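Local coordinates for hypothetical protein Atu2684 (Agrobacterium tumefaciens, PDB 2AXO) that is of unknown function but carries a thioredoxin-like domain with a CXXC disulfide, consistent with a role in thiol-disulfide chemistry, at residues A[49-54]-A[81-86]; A[99-104]-A[111-116]. All coordinates share one frame; numbering follows the deposited sequence.

Contact 1: residues A[49-54]-A[81-86]; sequences FTSQGC and DYWNYL
With CG of W83 anti to its carbonyl carbon (chi1 -78°), the indole reaches from the loop 81-86 to the turn that follows strand 45-50; on the other side S51 swings OG anti to the backbone N (chi1 175°), which brings this hydroxyl against W83 CB. The main apolar touch is made by C54: its CB stands over one face of the indole, 3.7 Å from the centroid of the five-membered ring and 12° off the ring normal, a CH-pi contact with CE2 the nearest ring atom. C54 SG, disulfide-bonded to C57, lies obliquely to the same ring, 4.8 Å from its centroid, as a sulfur-aromatic neighbour. G53 O approaches the six-membered part of the indole obliquely, 3.3 Å from W83 CE3. The turn itself is held from within. S51 to C54 form a type I beta turn, and S51 OG accepts from G53 N at 3.1 Å, an ST turn. No direct hydrogen bond joins the two segments; two waters do the bridging. One connects S51 OG with W83 N, from which it accepts, and also gives a weak bond to N84 OD1. The other donates to G53 O (2.9 Å) and to W83 O (3.0 Å). The indole N-H has its partner outside both segments, in T115 OG1, so the hydrogen bond and the CH-pi contact together probably hold the ring's rotation. R110 of the second subunit also packs on W83. C54 and C57 form the CXXC disulfide just ahead of helix 58-70, as in thioredoxin-like folds. The indole face covering C54 CB, with T115 OG1 taking the N-H, probably gives this cysteine a partly apolar, partly polar setting, while the bridging waters link backbone and side-chain polar atoms at the rim of the ring.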
ATOM      1  N   PHE A  49      11.990   3.171   3.124  1.00  9.44           N
ATOM      2  CA  PHE A  49      10.558   3.392   3.257  1.00  9.12           C
ATOM      3  C   PHE A  49      10.270   3.029   4.702  1.00 10.47           C
ATOM      4  O   PHE A  49      10.545   1.913   5.150  1.00 10.24           O
ATOM      5  CB  PHE A  49       9.785   2.529   2.261  1.00  9.07           C
ATOM      6  CG  PHE A  49      10.039   2.927   0.837  1.00  9.68           C
ATOM      7  CD1 PHE A  49      11.163   2.459   0.160  1.00 10.63           C
ATOM      8  CD2 PHE A  49       9.230   3.877   0.217  1.00  8.80           C
ATOM      9  CE1 PHE A  49      11.484   2.939  -1.113  1.00 10.50           C
ATOM     10  CE2 PHE A  49       9.541   4.361  -1.052  1.00  9.71           C
ATOM     11  CZ  PHE A  49      10.671   3.894  -1.719  1.00  9.13           C
ATOM     12  N   THR A  50       9.734   4.001   5.432  1.00 11.24           N
ATOM     13  CA  THR A  50       9.488   3.845   6.856  1.00 11.60           C
ATOM     14  C   THR A  50       8.245   4.624   7.268  1.00 11.09           C
ATOM     15  O   THR A  50       7.507   5.110   6.424  1.00  9.34           O
ATOM     16  CB  THR A  50      10.715   4.396   7.628  1.00 13.06           C
ATOM     17  OG1 THR A  50      10.510   4.289   9.041  1.00 14.09           O
ATOM     18  CG2 THR A  50      10.957   5.857   7.247  1.00 13.45           C
ATOM     19  N   SER A  51       8.018   4.728   8.573  1.00 14.10           N
ATOM     20  CA  SER A  51       6.882   5.473   9.106  1.00 15.99           C
ATOM     21  C   SER A  51       6.988   5.538  10.619  1.00 15.28           C
ATOM     22  O   SER A  51       7.502   4.616  11.254  1.00 16.15           O
ATOM     23  CB  SER A  51       5.551   4.815   8.723  1.00 15.76           C
ATOM     24  OG  SER A  51       4.471   5.495   9.345  1.00 15.84           O
ATOM     25  N   GLN A  52       6.506   6.622  11.208  1.00 17.14           N
ATOM     26  CA  GLN A  52       6.579   6.722  12.651  1.00 19.79           C
ATOM     27  C   GLN A  52       5.557   5.769  13.266  1.00 18.85           C
ATOM     28  O   GLN A  52       5.667   5.402  14.435  1.00 19.71           O
ATOM     29  CB  GLN A  52       6.331   8.155  13.120  1.00 22.75           C
ATOM     30  CG  GLN A  52       4.880   8.545  13.273  1.00 30.39           C
ATOM     31  CD  GLN A  52       4.705   9.697  14.245  1.00 32.59           C
ATOM     32  OE1 GLN A  52       4.828   9.529  15.461  1.00 36.82           O
ATOM     33  NE2 GLN A  52       4.437  10.879  13.710  1.00 34.76           N
ATOM     34  N   GLY A  53       4.573   5.359  12.470  1.00 17.85           N
ATOM     35  CA  GLY A  53       3.556   4.436  12.956  1.00 18.15           C
ATOM     36  C   GLY A  53       3.997   2.983  12.903  1.00 20.10           C
ATOM     37  O   GLY A  53       3.293   2.084  13.376  1.00 19.82           O
ATOM     38  N   CYS A  54       5.164   2.755  12.309  1.00 18.55           N
ATOM     39  CA  CYS A  54       5.754   1.423  12.173  1.00 19.42           C
ATOM     40  C   CYS A  54       6.723   1.170  13.334  1.00 19.34           C
ATOM     41  O   CYS A  54       7.809   1.750  13.392  1.00 17.75           O
ATOM     42  CB  CYS A  54       6.477   1.334  10.821  1.00 20.76           C
ATOM     43  SG  CYS A  54       7.801   0.097  10.669  1.00 22.13           S
ATOM     44  N   ASP A  81       2.223   6.065   3.890  1.00 19.82           N
ATOM     45  CA  ASP A  81       0.975   6.422   4.553  1.00 21.35           C
ATOM     46  C   ASP A  81       0.158   5.259   5.099  1.00 22.17           C
ATOM     47  O   ASP A  81      -0.829   5.476   5.799  1.00 23.72           O
ATOM     48  CB  ASP A  81       0.099   7.252   3.604  1.00 23.01           C
ATOM     49  CG  ASP A  81      -0.414   6.449   2.423  1.00 23.63           C
ATOM     50  OD1 ASP A  81       0.020   5.291   2.239  1.00 22.99           O
ATOM     51  OD2 ASP A  81      -1.255   6.980   1.668  1.00 25.76           O
ATOM     52  N   TYR A  82       0.565   4.028   4.817  1.00 21.18           N
ATOM     53  CA  TYR A  82      -0.228   2.907   5.290  1.00 21.89           C
ATOM     54  C   TYR A  82      -0.080   2.504   6.755  1.00 21.41           C
ATOM     55  O   TYR A  82      -0.456   1.400   7.144  1.00 22.24           O
ATOM     56  CB  TYR A  82      -0.037   1.698   4.366  1.00 21.65           C
ATOM     57  CG  TYR A  82       1.382   1.251   4.108  1.00 21.03           C
ATOM     58  CD1 TYR A  82       2.106   0.566   5.079  1.00 21.13           C
ATOM     59  CD2 TYR A  82       1.958   1.414   2.850  1.00 20.10           C
ATOM     60  CE1 TYR A  82       3.365   0.037   4.800  1.00 18.85           C
ATOM     61  CE2 TYR A  82       3.211   0.897   2.557  1.00 16.48           C
ATOM     62  CZ  TYR A  82       3.907   0.204   3.531  1.00 17.18           C
ATOM     63  OH  TYR A  82       5.123  -0.357   3.225  1.00 13.99           O
ATOM     64  N   TRP A  83       0.450   3.411   7.568  1.00 22.64           N
ATOM     65  CA  TRP A  83       0.598   3.156   8.994  1.00 24.39           C
ATOM     66  C   TRP A  83      -0.209   4.183   9.770  1.00 26.84           C
ATOM     67  O   TRP A  83      -0.188   4.210  11.001  1.00 27.90           O
ATOM     68  CB  TRP A  83       2.066   3.221   9.422  1.00 22.21           C
ATOM     69  CG  TRP A  83       2.826   1.992   9.078  1.00 19.34           C
ATOM     70  CD1 TRP A  83       3.706   1.829   8.044  1.00 20.22           C
ATOM     71  CD2 TRP A  83       2.765   0.735   9.757  1.00 17.59           C
ATOM     72  NE1 TRP A  83       4.196   0.548   8.039  1.00 17.40           N
ATOM     73  CE2 TRP A  83       3.636  -0.146   9.082  1.00 17.57           C
ATOM     74  CE3 TRP A  83       2.057   0.267  10.872  1.00 17.78           C
ATOM     75  CZ2 TRP A  83       3.825  -1.474   9.487  1.00 15.89           C
ATOM     76  CZ3 TRP A  83       2.241  -1.056  11.275  1.00 16.92           C
ATOM     77  CH2 TRP A  83       3.120  -1.908  10.583  1.00 17.55           C
ATOM     78  N   ASN A  84      -0.921   5.030   9.038  1.00 29.62           N
ATOM     79  CA  ASN A  84      -1.746   6.053   9.662  1.00 32.19           C
ATOM     80  C   ASN A  84      -3.119   5.466   9.946  1.00 33.87           C
ATOM     81  O   ASN A  84      -3.624   4.647   9.179  1.00 35.11           O
ATOM     82  CB  ASN A  84      -1.896   7.269   8.741  1.00 31.89           C
ATOM     83  CG  ASN A  84      -0.564   7.804   8.255  1.00 32.07           C
ATOM     84  OD1 ASN A  84       0.392   7.917   9.022  1.00 32.84           O
ATOM     85  ND2 ASN A  84      -0.499   8.147   6.975  1.00 33.46           N
ATOM     86  N   TYR A  85      -3.717   5.885  11.054  1.00 36.40           N
ATOM     87  CA  TYR A  85      -5.039   5.404  11.423  1.00 38.29           C
ATOM     88  C   TYR A  85      -5.897   6.523  11.998  1.00 39.74           C
ATOM     89  O   TYR A  85      -7.068   6.655  11.644  1.00 41.48           O
ATOM     90  CB  TYR A  85      -4.916   4.242  12.413  1.00 38.73           C
ATOM     91  CG  TYR A  85      -4.031   4.518  13.604  1.00 38.28           C
ATOM     92  CD1 TYR A  85      -4.574   4.927  14.821  1.00 38.39           C
ATOM     93  CD2 TYR A  85      -2.651   4.344  13.523  1.00 38.07           C
ATOM     94  CE1 TYR A  85      -3.766   5.150  15.933  1.00 39.16           C
ATOM     95  CE2 TYR A  85      -1.830   4.566  14.626  1.00 38.59           C
ATOM     96  CZ  TYR A  85      -2.394   4.965  15.828  1.00 39.43           C
ATOM     97  OH  TYR A  85      -1.596   5.165  16.930  1.00 40.20           O
ATOM     98  N   LEU A  86      -5.313   7.333  12.876  1.00 40.92           N
ATOM     99  CA  LEU A  86      -6.034   8.453  13.478  1.00 42.66           C
ATOM    100  C   LEU A  86      -5.192   9.208  14.504  1.00 43.09           C
ATOM    101  O   LEU A  86      -5.288  10.431  14.616  1.00 43.64           O
ATOM    102  CB  LEU A  86      -7.346   7.966  14.115  1.00 41.09           C
ATOM    103  CG  LEU A  86      -7.338   6.729  15.021  1.00 41.30           C
ATOM    104  CD1 LEU A  86      -6.752   7.073  16.379  1.00 41.44           C
ATOM    105  CD2 LEU A  86      -8.766   6.218  15.181  1.00 41.32           C
TER
HETATM  106  O   HOH W   1       1.925   6.061   7.899  1.00 20.72           O
HETATM  107  O   HOH W   2       0.494   2.636  13.507  1.00 39.25           O

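Contact 2: residues A[99-104]-A[111-116]; sequences ERQYGY and NGVYTP
This is a buried helix-on-strand contact: helix 95-107 lies across the short strand 112-114, which precedes the cis-proline P116, and the axes of the two segments approach to 8.5 Å at 127°. V113 is the apolar knuckle between them. Its CG1 meets Q101 CG at 3.8 Å and the rim of the Y102 ring, near the ring plane, at CD1, 3.9 Å away. V113 CB sits against one face of the Q101 amide, 3.8 Å from CD. Q101 sets off with CG anti to the backbone N (chi1 -177°) and continues extended, which carries its amide past V113 to the strand. There NE2 donates to Y114 O at 2.9 Å; the bond is bent, with an angle of 135° at the hydrogen, and the donor is tilted from the carbonyl plane. The same NE2 also bonds Q117 OE1, and Q101 OE1 accepts from Y82 OH. G112, V113 and Y114 pair with an antiparallel strand of the second subunit, so the helix packs against a sheet that crosses the dimer interface. Buried Q101 thus finds polar partners for both ends of its amide beside the apolar V113 contact, and these partners probably fix which way the amide is flipped.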
ATOM      1  N   GLU A  99       3.288   5.250  -3.275  1.00 12.95           N
ATOM      2  CA  GLU A  99       3.232   4.852  -4.678  1.00 14.38           C
ATOM      3  C   GLU A  99       4.616   4.529  -5.230  1.00 12.70           C
ATOM      4  O   GLU A  99       4.758   3.643  -6.075  1.00 12.91           O
ATOM      5  CB  GLU A  99       2.571   5.945  -5.519  1.00 18.00           C
ATOM      6  CG  GLU A  99       1.108   6.145  -5.169  1.00 23.65           C
ATOM      7  CD  GLU A  99       0.403   7.083  -6.119  1.00 28.11           C
ATOM      8  OE1 GLU A  99       0.902   8.210  -6.320  1.00 31.41           O
ATOM      9  OE2 GLU A  99      -0.654   6.694  -6.660  1.00 31.51           O
ATOM     10  N   ARG A 100       5.636   5.237  -4.753  1.00 12.04           N
ATOM     11  CA  ARG A 100       6.992   4.964  -5.220  1.00 11.52           C
ATOM     12  C   ARG A 100       7.406   3.575  -4.741  1.00 11.35           C
ATOM     13  O   ARG A 100       8.037   2.827  -5.482  1.00 10.02           O
ATOM     14  CB  ARG A 100       7.975   6.030  -4.715  1.00 12.52           C
ATOM     15  CG  ARG A 100       9.413   5.854  -5.216  1.00 12.97           C
ATOM     16  CD  ARG A 100      10.230   7.112  -4.940  1.00 13.08           C
ATOM     17  NE  ARG A 100      11.638   7.011  -5.342  1.00 12.13           N
ATOM     18  CZ  ARG A 100      12.067   7.005  -6.602  1.00 11.82           C
ATOM     19  NH1 ARG A 100      11.206   7.086  -7.611  1.00 10.26           N
ATOM     20  NH2 ARG A 100      13.363   6.948  -6.855  1.00 10.29           N
ATOM     21  N   GLN A 101       7.048   3.211  -3.512  1.00 10.23           N
ATOM     22  CA  GLN A 101       7.410   1.884  -3.038  1.00 10.86           C
ATOM     23  C   GLN A 101       6.673   0.835  -3.880  1.00 12.51           C
ATOM     24  O   GLN A 101       7.186  -0.263  -4.089  1.00 11.34           O
ATOM     25  CB  GLN A 101       7.081   1.714  -1.552  1.00 10.83           C
ATOM     26  CG  GLN A 101       7.501   0.367  -0.976  1.00 12.90           C
ATOM     27  CD  GLN A 101       7.217   0.260   0.512  1.00 13.03           C
ATOM     28  OE1 GLN A 101       6.206   0.766   0.999  1.00 13.14           O
ATOM     29  NE2 GLN A 101       8.099  -0.419   1.238  1.00 14.60           N
ATOM     30  N   TYR A 102       5.479   1.174  -4.368  1.00 12.57           N
ATOM     31  CA  TYR A 102       4.721   0.247  -5.213  1.00 15.31           C
ATOM     32  C   TYR A 102       5.445   0.087  -6.544  1.00 13.54           C
ATOM     33  O   TYR A 102       5.543  -1.014  -7.088  1.00 13.28           O
ATOM     34  CB  TYR A 102       3.304   0.768  -5.493  1.00 17.01           C
ATOM     35  CG  TYR A 102       2.415   0.879  -4.282  1.00 21.88           C
ATOM     36  CD1 TYR A 102       2.536  -0.011  -3.217  1.00 21.64           C
ATOM     37  CD2 TYR A 102       1.408   1.841  -4.225  1.00 23.90           C
ATOM     38  CE1 TYR A 102       1.677   0.054  -2.124  1.00 23.33           C
ATOM     39  CE2 TYR A 102       0.541   1.909  -3.138  1.00 26.19           C
ATOM     40  CZ  TYR A 102       0.684   1.008  -2.094  1.00 24.94           C
ATOM     41  OH  TYR A 102      -0.188   1.050  -1.030  1.00 28.24           O
ATOM     42  N   GLY A 103       5.942   1.201  -7.070  1.00 11.99           N
ATOM     43  CA  GLY A 103       6.661   1.166  -8.327  1.00 14.20           C
ATOM     44  C   GLY A 103       7.830   0.213  -8.226  1.00 14.90           C
ATOM     45  O   GLY A 103       8.102  -0.557  -9.149  1.00 15.23           O
ATOM     46  N   TYR A 104       8.531   0.268  -7.098  1.00 14.23           N
ATOM     47  CA  TYR A 104       9.664  -0.609  -6.874  1.00 12.98           C
ATOM     48  C   TYR A 104       9.209  -2.053  -6.722  1.00 14.16           C
ATOM     49  O   TYR A 104       9.852  -2.968  -7.242  1.00 14.13           O
ATOM     50  CB  TYR A 104      10.454  -0.169  -5.637  1.00 12.24           C
ATOM     51  CG  TYR A 104      11.483   0.906  -5.929  1.00 10.39           C
ATOM     52  CD1 TYR A 104      12.407   0.745  -6.958  1.00  9.41           C
ATOM     53  CD2 TYR A 104      11.548   2.069  -5.158  1.00 10.24           C
ATOM     54  CE1 TYR A 104      13.378   1.718  -7.216  1.00 11.35           C
ATOM     55  CE2 TYR A 104      12.511   3.049  -5.405  1.00  8.91           C
ATOM     56  CZ  TYR A 104      13.422   2.869  -6.432  1.00  9.00           C
ATOM     57  OH  TYR A 104      14.384   3.824  -6.669  1.00  9.78           O
ATOM     58  N   ASN A 111       5.372  -9.229  -4.819  1.00 17.86           N
ATOM     59  CA  ASN A 111       3.912  -9.160  -4.754  1.00 17.58           C
ATOM     60  C   ASN A 111       3.410  -8.461  -3.497  1.00 17.75           C
ATOM     61  O   ASN A 111       2.256  -8.636  -3.097  1.00 17.81           O
ATOM     62  CB  ASN A 111       3.303 -10.562  -4.824  1.00 21.77           C
ATOM     63  CG  ASN A 111       3.437 -11.320  -3.520  1.00 25.07           C
ATOM     64  OD1 ASN A 111       4.536 -11.486  -2.997  1.00 27.66           O
ATOM     65  ND2 ASN A 111       2.312 -11.784  -2.987  1.00 28.48           N
ATOM     66  N   GLY A 112       4.277  -7.676  -2.871  1.00 16.12           N
ATOM     67  CA  GLY A 112       3.880  -6.965  -1.670  1.00 15.23           C
ATOM     68  C   GLY A 112       4.899  -5.933  -1.239  1.00 15.62           C
ATOM     69  O   GLY A 112       5.954  -5.796  -1.856  1.00 15.73           O
ATOM     70  N   VAL A 113       4.569  -5.192  -0.185  1.00 15.04           N
ATOM     71  CA  VAL A 113       5.461  -4.179   0.366  1.00 14.64           C
ATOM     72  C   VAL A 113       5.505  -4.352   1.879  1.00 14.92           C
ATOM     73  O   VAL A 113       4.605  -4.948   2.478  1.00 14.30           O
ATOM     74  CB  VAL A 113       4.975  -2.732   0.068  1.00 14.73           C
ATOM     75  CG1 VAL A 113       5.048  -2.442  -1.422  1.00 10.48           C
ATOM     76  CG2 VAL A 113       3.551  -2.542   0.585  1.00 12.09           C
ATOM     77  N   TYR A 114       6.556  -3.826   2.493  1.00 15.03           N
ATOM     78  CA  TYR A 114       6.712  -3.908   3.934  1.00 13.69           C
ATOM     79  C   TYR A 114       7.590  -2.753   4.392  1.00 13.57           C
ATOM     80  O   TYR A 114       8.207  -2.071   3.575  1.00 13.96           O
ATOM     81  CB  TYR A 114       7.375  -5.235   4.333  1.00 14.10           C
ATOM     82  CG  TYR A 114       8.803  -5.401   3.843  1.00 14.70           C
ATOM     83  CD1 TYR A 114       9.081  -5.968   2.599  1.00 14.98           C
ATOM     84  CD2 TYR A 114       9.874  -4.968   4.621  1.00 14.97           C
ATOM     85  CE1 TYR A 114      10.399  -6.099   2.145  1.00 17.63           C
ATOM     86  CE2 TYR A 114      11.188  -5.091   4.176  1.00 17.19           C
ATOM     87  CZ  TYR A 114      11.445  -5.655   2.942  1.00 17.11           C
ATOM     88  OH  TYR A 114      12.749  -5.773   2.507  1.00 17.98           O
ATOM     89  N   THR A 115       7.624  -2.518   5.696  1.00 13.87           N
ATOM     90  CA  THR A 115       8.483  -1.480   6.264  1.00 14.79           C
ATOM     91  C   THR A 115       9.122  -2.089   7.502  1.00 13.42           C
ATOM     92  O   THR A 115       8.493  -2.871   8.208  1.00 14.68           O
ATOM     93  CB  THR A 115       7.704  -0.197   6.683  1.00 16.35           C
ATOM     94  OG1 THR A 115       6.588  -0.556   7.503  1.00 17.00           O
ATOM     95  CG2 THR A 115       7.230   0.581   5.463  1.00 17.08           C
ATOM     96  N   PRO A 116      10.395  -1.760   7.768  1.00 14.45           N
ATOM     97  CA  PRO A 116      11.237  -0.868   6.969  1.00 13.06           C
ATOM     98  C   PRO A 116      11.901  -1.595   5.802  1.00 13.72           C
ATOM     99  O   PRO A 116      12.458  -2.686   5.968  1.00 15.39           O
ATOM    100  CB  PRO A 116      12.252  -0.359   7.989  1.00 13.16           C
ATOM    101  CG  PRO A 116      12.443  -1.552   8.867  1.00 15.09           C
ATOM    102  CD  PRO A 116      11.041  -2.082   9.054  1.00 13.67           C
TER

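The centres of contact 1 and contact 2 lie 13 Å apart, and two probable hydrogen bonds join them directly: W83 NE1 to T115 OG1 at 2.7 Å and Y82 OH to Q101 OE1, also at 2.7 Å. T115 touches both the indole and the disulfide, its OG1 3.5 Å from C54 SG. The residue next to it, P116, follows a cis peptide bond; a cis-proline loop facing the CXXC motif is a hallmark of thioredoxin-like folds, and T115-P116 lies beside the disulfide here in the same way. Both contacts also touch the second subunit, where Y82 meets the ring of Y102 of that subunit, so the disulfide, possibly a redox site, lies close to the dimer interface.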